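Local coordinates for protein taurocyamine kinase (Schistosoma mansoni, PDB 4WOD) that catalyses the reversible, magnesium-dependent transfer of phosphate between ATP and taurocyamine, using two phosphagen kinase repeats joined in one chain, at residues L495-I499 with A558-R562; F546-N550 with W564-I570. The protein carries 4 engineered substitutions. All blocks are in the same frame, centred on the assembly; numbering follows the deposited sequence.

Contact 1 of 2, residues L495-I499 with A558-R562; sequences LFPTI and AGGYR
Two irregular pieces of the second catalytic domain meet with Thr498 and Gly560 in register, CA to CA 4.4 Å. Helix 553-558 ends in a Schellman motif at Gly559 (phi 103°), whose backbone leads into a type I turn closed by Arg562 N to Gly559 O, 3.2 Å. A CB on Gly559 would clash with Thr498 O; instead Gly559 CA makes a bent CA-H...O contact to Thr498 O at 3.3 Å, and Gly560 CA a nearly straight one to Pro497 O at 3.5 Å. Arg562 (chi1 m, chi2 t) folds back over its own turn: Arg562 NE donates to Gly559 O at 3.1 Å, and NE and NH2 both donate weakly to Thr498 O, at 3.2 and 3.1 Å. NH2, less surely placed, also bonds to Met500 O, and NH1 to Gly362 O. Thr498 (chi1 p) turns OG1 to Thr427 O, while Thr498 CG2 rests 3.8 Å from Ala558 CB. Arg505 NH2 hydrogen-bonds to Pro497 O. One arginine thus gathers backbone carbonyls from several loops, meeting their polarity with charge.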
loop_
_atom_site.group_PDB
_atom_site.type_symbol
_atom_site.label_atom_id
_atom_site.label_comp_id
_atom_site.label_asym_id
_atom_site.label_seq_id
_atom_site.Cartn_x
_atom_site.Cartn_y
_atom_site.Cartn_z
ATOM N N LEU A 495 -3.522 22.090 -12.070
ATOM C CA LEU A 495 -3.010 20.758 -12.297
ATOM C C LEU A 495 -4.084 19.744 -11.881
ATOM O O LEU A 495 -4.908 20.029 -11.010
ATOM C CB LEU A 495 -1.730 20.521 -11.499
ATOM C CG LEU A 495 -0.544 21.373 -11.925
ATOM C CD1 LEU A 495 0.686 21.005 -11.081
ATOM C CD2 LEU A 495 -0.292 21.153 -13.409
ATOM N N PHE A 496 -4.081 18.584 -12.513
ATOM C CA PHE A 496 -5.084 17.537 -12.215
ATOM C C PHE A 496 -4.798 16.805 -10.897
ATOM O O PHE A 496 -3.699 16.935 -10.354
ATOM C CB PHE A 496 -5.151 16.554 -13.389
ATOM C CG PHE A 496 -5.741 17.144 -14.625
ATOM C CD1 PHE A 496 -6.362 18.395 -14.595
ATOM C CD2 PHE A 496 -5.676 16.454 -15.834
ATOM C CE1 PHE A 496 -6.926 18.933 -15.752
ATOM C CE2 PHE A 496 -6.221 16.984 -16.975
ATOM C CZ PHE A 496 -6.848 18.231 -16.936
ATOM N N PRO A 497 -5.791 16.037 -10.355
ATOM C CA PRO A 497 -5.583 15.450 -9.024
ATOM C C PRO A 497 -4.450 14.432 -8.977
ATOM O O PRO A 497 -4.126 13.963 -7.909
ATOM C CB PRO A 497 -6.930 14.768 -8.703
ATOM C CG PRO A 497 -7.949 15.531 -9.542
ATOM C CD PRO A 497 -7.187 15.885 -10.825
ATOM N N THR A 498 -3.877 14.098 -10.126
ATOM C CA THR A 498 -2.770 13.153 -10.185
ATOM C C THR A 498 -1.503 13.762 -9.571
ATOM O O THR A 498 -0.912 13.183 -8.661
ATOM C CB THR A 498 -2.488 12.719 -11.643
ATOM O OG1 THR A 498 -2.498 13.873 -12.485
ATOM C CG2 THR A 498 -3.535 11.701 -12.149
ATOM N N ILE A 499 -1.113 14.949 -10.044
ATOM C CA ILE A 499 0.191 15.497 -9.728
ATOM C C ILE A 499 0.130 16.807 -8.962
ATOM O O ILE A 499 1.155 17.270 -8.454
ATOM C CB ILE A 499 1.042 15.694 -11.036
ATOM C CG1 ILE A 499 0.496 16.841 -11.907
ATOM C CG2 ILE A 499 1.070 14.413 -11.814
ATOM C CD1 ILE A 499 1.420 17.204 -13.088
ATOM N N ALA A 558 -1.102 6.725 -10.061
ATOM C CA ALA A 558 -1.151 7.975 -10.810
ATOM C C ALA A 558 -0.933 9.186 -9.900
ATOM O O ALA A 558 -0.695 10.291 -10.380
ATOM C CB ALA A 558 -2.477 8.104 -11.532
ATOM N N GLY A 559 -1.041 8.979 -8.589
ATOM C CA GLY A 559 -0.764 10.029 -7.627
ATOM C C GLY A 559 -2.019 10.648 -7.030
ATOM O O GLY A 559 -1.953 11.657 -6.335
ATOM N N GLY A 560 -3.169 10.039 -7.299
ATOM C CA GLY A 560 -4.450 10.629 -6.948
ATOM C C GLY A 560 -4.823 10.607 -5.470
ATOM O O GLY A 560 -5.855 11.164 -5.091
ATOM N N TYR A 561 -4.001 9.964 -4.638
ATOM C CA TYR A 561 -4.237 9.915 -3.199
ATOM C C TYR A 561 -3.125 10.605 -2.433
ATOM O O TYR A 561 -3.011 10.473 -1.210
ATOM C CB TYR A 561 -4.360 8.472 -2.723
ATOM C CG TYR A 561 -5.475 7.712 -3.392
ATOM C CD1 TYR A 561 -6.688 8.328 -3.678
ATOM C CD2 TYR A 561 -5.316 6.375 -3.745
ATOM C CE1 TYR A 561 -7.717 7.621 -4.283
ATOM C CE2 TYR A 561 -6.330 5.667 -4.360
ATOM C CZ TYR A 561 -7.526 6.290 -4.624
ATOM O OH TYR A 561 -8.526 5.571 -5.234
ATOM N N ARG A 562 -2.286 11.348 -3.140
ATOM C CA ARG A 562 -1.233 12.064 -2.447
ATOM C C ARG A 562 -1.794 13.160 -1.527
ATOM O O ARG A 562 -2.846 13.732 -1.807
ATOM C CB ARG A 562 -0.267 12.668 -3.462
ATOM C CG ARG A 562 0.714 11.676 -4.110
ATOM C CD ARG A 562 1.537 12.419 -5.192
ATOM N NE ARG A 562 0.655 13.342 -5.879
ATOM C CZ ARG A 562 0.758 14.664 -5.879
ATOM N NH1 ARG A 562 1.763 15.303 -5.281
ATOM N NH2 ARG A 562 -0.158 15.345 -6.512
#

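Contact 2 of 2, residues F546-N550 with W564-I570; sequences FLFKN and WPVGRGI
Phe548 projects from the extended loop 546-550 (chi1 t) into the bend of 564-570, its CZ 3.3 Å from Arg568 CG and its CE2 3.8 Å from Gly569 N. Trp564, also chi1 t, turns an edge to the Phe548 face in an offset edge-to-face pair, the centroids of the Phe548 ring and the six-membered ring of Trp564 5.7 Å apart and planes at 75°. Asn550 (chi1 p) lies over that Trp564 ring, its CB 3.8 Å from the centroid in a CH-pi contact. At the other end Ile570 (m, t) brings CD1 to 3.9 Å from Phe548 CB and 3.5 Å from Phe546 O. The backbones stay apart, CA to CA 7.8 Å for Phe548 and Gly569 and 8.0 Å for Asn550 and Trp564. This is the entry to strand 569-573 of the antiparallel sheet in the phosphagen kinase catalytic domain: a cis peptide precedes Pro565, and a type II turn runs from Pro565 to Arg568 with Gly567 at phi 74° and Arg568 N bonded to Pro565 O at 3.3 Å. Arg568 leads its guanidinium away from Phe548, NH1 donating to Val566 O at 3.0 Å and NH2 to Arg562 O. Trp581, from strand 578-582, meets the Phe548 ring and donates NE1 to Leu547 O.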
loop_
_atom_site.group_PDB
_atom_site.type_symbol
_atom_site.label_atom_id
_atom_site.label_comp_id
_atom_site.label_asym_id
_atom_site.label_seq_id
_atom_site.Cartn_x
_atom_site.Cartn_y
_atom_site.Cartn_z
ATOM N N PHE A 546 -21.745 6.088 -0.247
ATOM C CA PHE A 546 -21.124 7.264 -0.839
ATOM C C PHE A 546 -19.691 7.272 -0.337
ATOM O O PHE A 546 -19.371 7.930 0.645
ATOM C CB PHE A 546 -21.848 8.556 -0.459
ATOM C CG PHE A 546 -23.264 8.636 -0.955
ATOM C CD1 PHE A 546 -23.718 7.784 -1.950
ATOM C CD2 PHE A 546 -24.145 9.573 -0.419
ATOM C CE1 PHE A 546 -25.026 7.856 -2.400
ATOM C CE2 PHE A 546 -25.449 9.656 -0.868
ATOM C CZ PHE A 546 -25.894 8.798 -1.859
ATOM N N LEU A 547 -18.842 6.495 -1.000
ATOM C CA LEU A 547 -17.494 6.267 -0.512
ATOM C C LEU A 547 -16.485 7.140 -1.226
ATOM O O LEU A 547 -16.649 7.493 -2.379
ATOM C CB LEU A 547 -17.100 4.794 -0.683
ATOM C CG LEU A 547 -18.068 3.765 -0.095
ATOM C CD1 LEU A 547 -17.716 2.371 -0.598
ATOM C CD2 LEU A 547 -18.051 3.833 1.424
ATOM N N PHE A 548 -15.414 7.468 -0.527
ATOM C CA PHE A 548 -14.320 8.174 -1.147
ATOM C C PHE A 548 -13.097 7.733 -0.351
ATOM O O PHE A 548 -12.706 8.367 0.631
ATOM C CB PHE A 548 -14.584 9.690 -1.127
ATOM C CG PHE A 548 -13.611 10.511 -1.947
ATOM C CD1 PHE A 548 -12.516 9.930 -2.557
ATOM C CD2 PHE A 548 -13.840 11.869 -2.145
ATOM C CE1 PHE A 548 -11.642 10.686 -3.298
ATOM C CE2 PHE A 548 -12.969 12.629 -2.900
ATOM C CZ PHE A 548 -11.867 12.028 -3.474
ATOM N N LYS A 549 -12.551 6.592 -0.757
ATOM C CA LYS A 549 -11.421 5.982 -0.076
ATOM C C LYS A 549 -10.171 6.025 -0.952
ATOM O O LYS A 549 -10.259 6.123 -2.172
ATOM C CB LYS A 549 -11.742 4.532 0.301
ATOM C CG LYS A 549 -13.178 4.314 0.743
ATOM C CD LYS A 549 -13.465 2.840 0.996
ATOM C CE LYS A 549 -12.552 2.266 2.065
ATOM N NZ LYS A 549 -13.294 1.330 2.958
ATOM N N ASN A 550 -9.008 5.932 -0.325
ATOM C CA ASN A 550 -7.764 5.849 -1.073
ATOM C C ASN A 550 -7.374 4.396 -1.269
ATOM O O ASN A 550 -6.337 3.963 -0.786
ATOM C CB ASN A 550 -6.648 6.623 -0.356
ATOM C CG ASN A 550 -6.439 6.169 1.085
ATOM O OD1 ASN A 550 -7.221 5.387 1.628
ATOM N ND2 ASN A 550 -5.376 6.664 1.708
ATOM N N TRP A 564 -3.170 12.992 1.371
ATOM C CA TRP A 564 -4.489 12.535 1.783
ATOM C C TRP A 564 -4.864 13.058 3.174
ATOM O O TRP A 564 -4.019 13.109 4.085
ATOM C CB TRP A 564 -4.507 11.011 1.741
ATOM C CG TRP A 564 -5.843 10.403 1.955
ATOM C CD1 TRP A 564 -6.296 9.802 3.093
ATOM C CD2 TRP A 564 -6.911 10.334 1.005
ATOM N NE1 TRP A 564 -7.586 9.365 2.906
ATOM C CE2 TRP A 564 -7.984 9.677 1.634
ATOM C CE3 TRP A 564 -7.065 10.768 -0.311
ATOM C CZ2 TRP A 564 -9.191 9.437 0.987
ATOM C CZ3 TRP A 564 -8.266 10.534 -0.952
ATOM C CH2 TRP A 564 -9.313 9.867 -0.302
ATOM N N PRO A 565 -6.124 13.489 3.344
ATOM C CA PRO A 565 -7.189 13.580 2.343
ATOM C C PRO A 565 -7.482 15.031 1.966
ATOM O O PRO A 565 -8.642 15.386 1.751
ATOM C CB PRO A 565 -8.383 12.976 3.084
ATOM C CG PRO A 565 -8.144 13.414 4.543
ATOM C CD PRO A 565 -6.654 13.809 4.677
ATOM N N VAL A 566 -6.444 15.862 1.910
ATOM C CA VAL A 566 -6.614 17.305 1.781
ATOM C C VAL A 566 -7.293 17.694 0.467
ATOM O O VAL A 566 -6.953 17.180 -0.597
ATOM C CB VAL A 566 -5.247 18.021 1.905
ATOM C CG1 VAL A 566 -5.402 19.519 1.752
ATOM C CG2 VAL A 566 -4.632 17.708 3.251
ATOM N N GLY A 567 -8.253 18.607 0.557
ATOM C CA GLY A 567 -8.971 19.111 -0.600
ATOM C C GLY A 567 -9.987 18.170 -1.231
ATOM O O GLY A 567 -10.550 18.496 -2.287
ATOM N N ARG A 568 -10.218 17.008 -0.610
ATOM C CA ARG A 568 -11.222 16.058 -1.084
ATOM C C ARG A 568 -12.523 16.163 -0.289
ATOM O O ARG A 568 -12.503 16.482 0.896
ATOM C CB ARG A 568 -10.730 14.609 -0.987
ATOM C CG ARG A 568 -9.727 14.162 -2.054
ATOM C CD ARG A 568 -8.346 14.712 -1.775
ATOM N NE ARG A 568 -7.314 13.964 -2.491
ATOM C CZ ARG A 568 -6.037 13.916 -2.128
ATOM N NH1 ARG A 568 -5.627 14.560 -1.031
ATOM N NH2 ARG A 568 -5.179 13.206 -2.848
ATOM N N GLY A 569 -13.649 15.857 -0.932
ATOM C CA GLY A 569 -14.918 15.884 -0.227
ATOM C C GLY A 569 -16.084 15.446 -1.089
ATOM O O GLY A 569 -15.941 15.229 -2.289
ATOM N N ILE A 570 -17.240 15.304 -0.449
ATOM C CA ILE A 570 -18.466 14.923 -1.113
ATOM C C ILE A 570 -19.537 15.956 -0.792
ATOM O O ILE A 570 -19.720 16.318 0.369
ATOM C CB ILE A 570 -18.949 13.517 -0.673
ATOM C CG1 ILE A 570 -17.874 12.459 -0.971
ATOM C CG2 ILE A 570 -20.277 13.154 -1.371
ATOM C CD1 ILE A 570 -18.209 11.087 -0.423
#

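Overall arrangement
The segments alternate along the chain, 495-499, 546-550, 558-562, 564-570, and the two contact centres lie 13 Å apart. Arg568 joins them: its NH2 probably bonds to Arg562 O at 2.6 Å and to Gly560 O at 3.1 Å, while Tyr561 CG packs 3.4 Å from Asn550 CB. Both contacts belong to the second repeat, near residues predicted to serve catalysis and ATP binding: the side chain of Thr498 in contact 1 is about 8 Å from that of Cys631, the predicted active-site residue, and the side chain of Phe548 in contact 2 is about 7 Å from that of Arg589, predicted to bind ATP. The bound arginine occupies the first repeat instead.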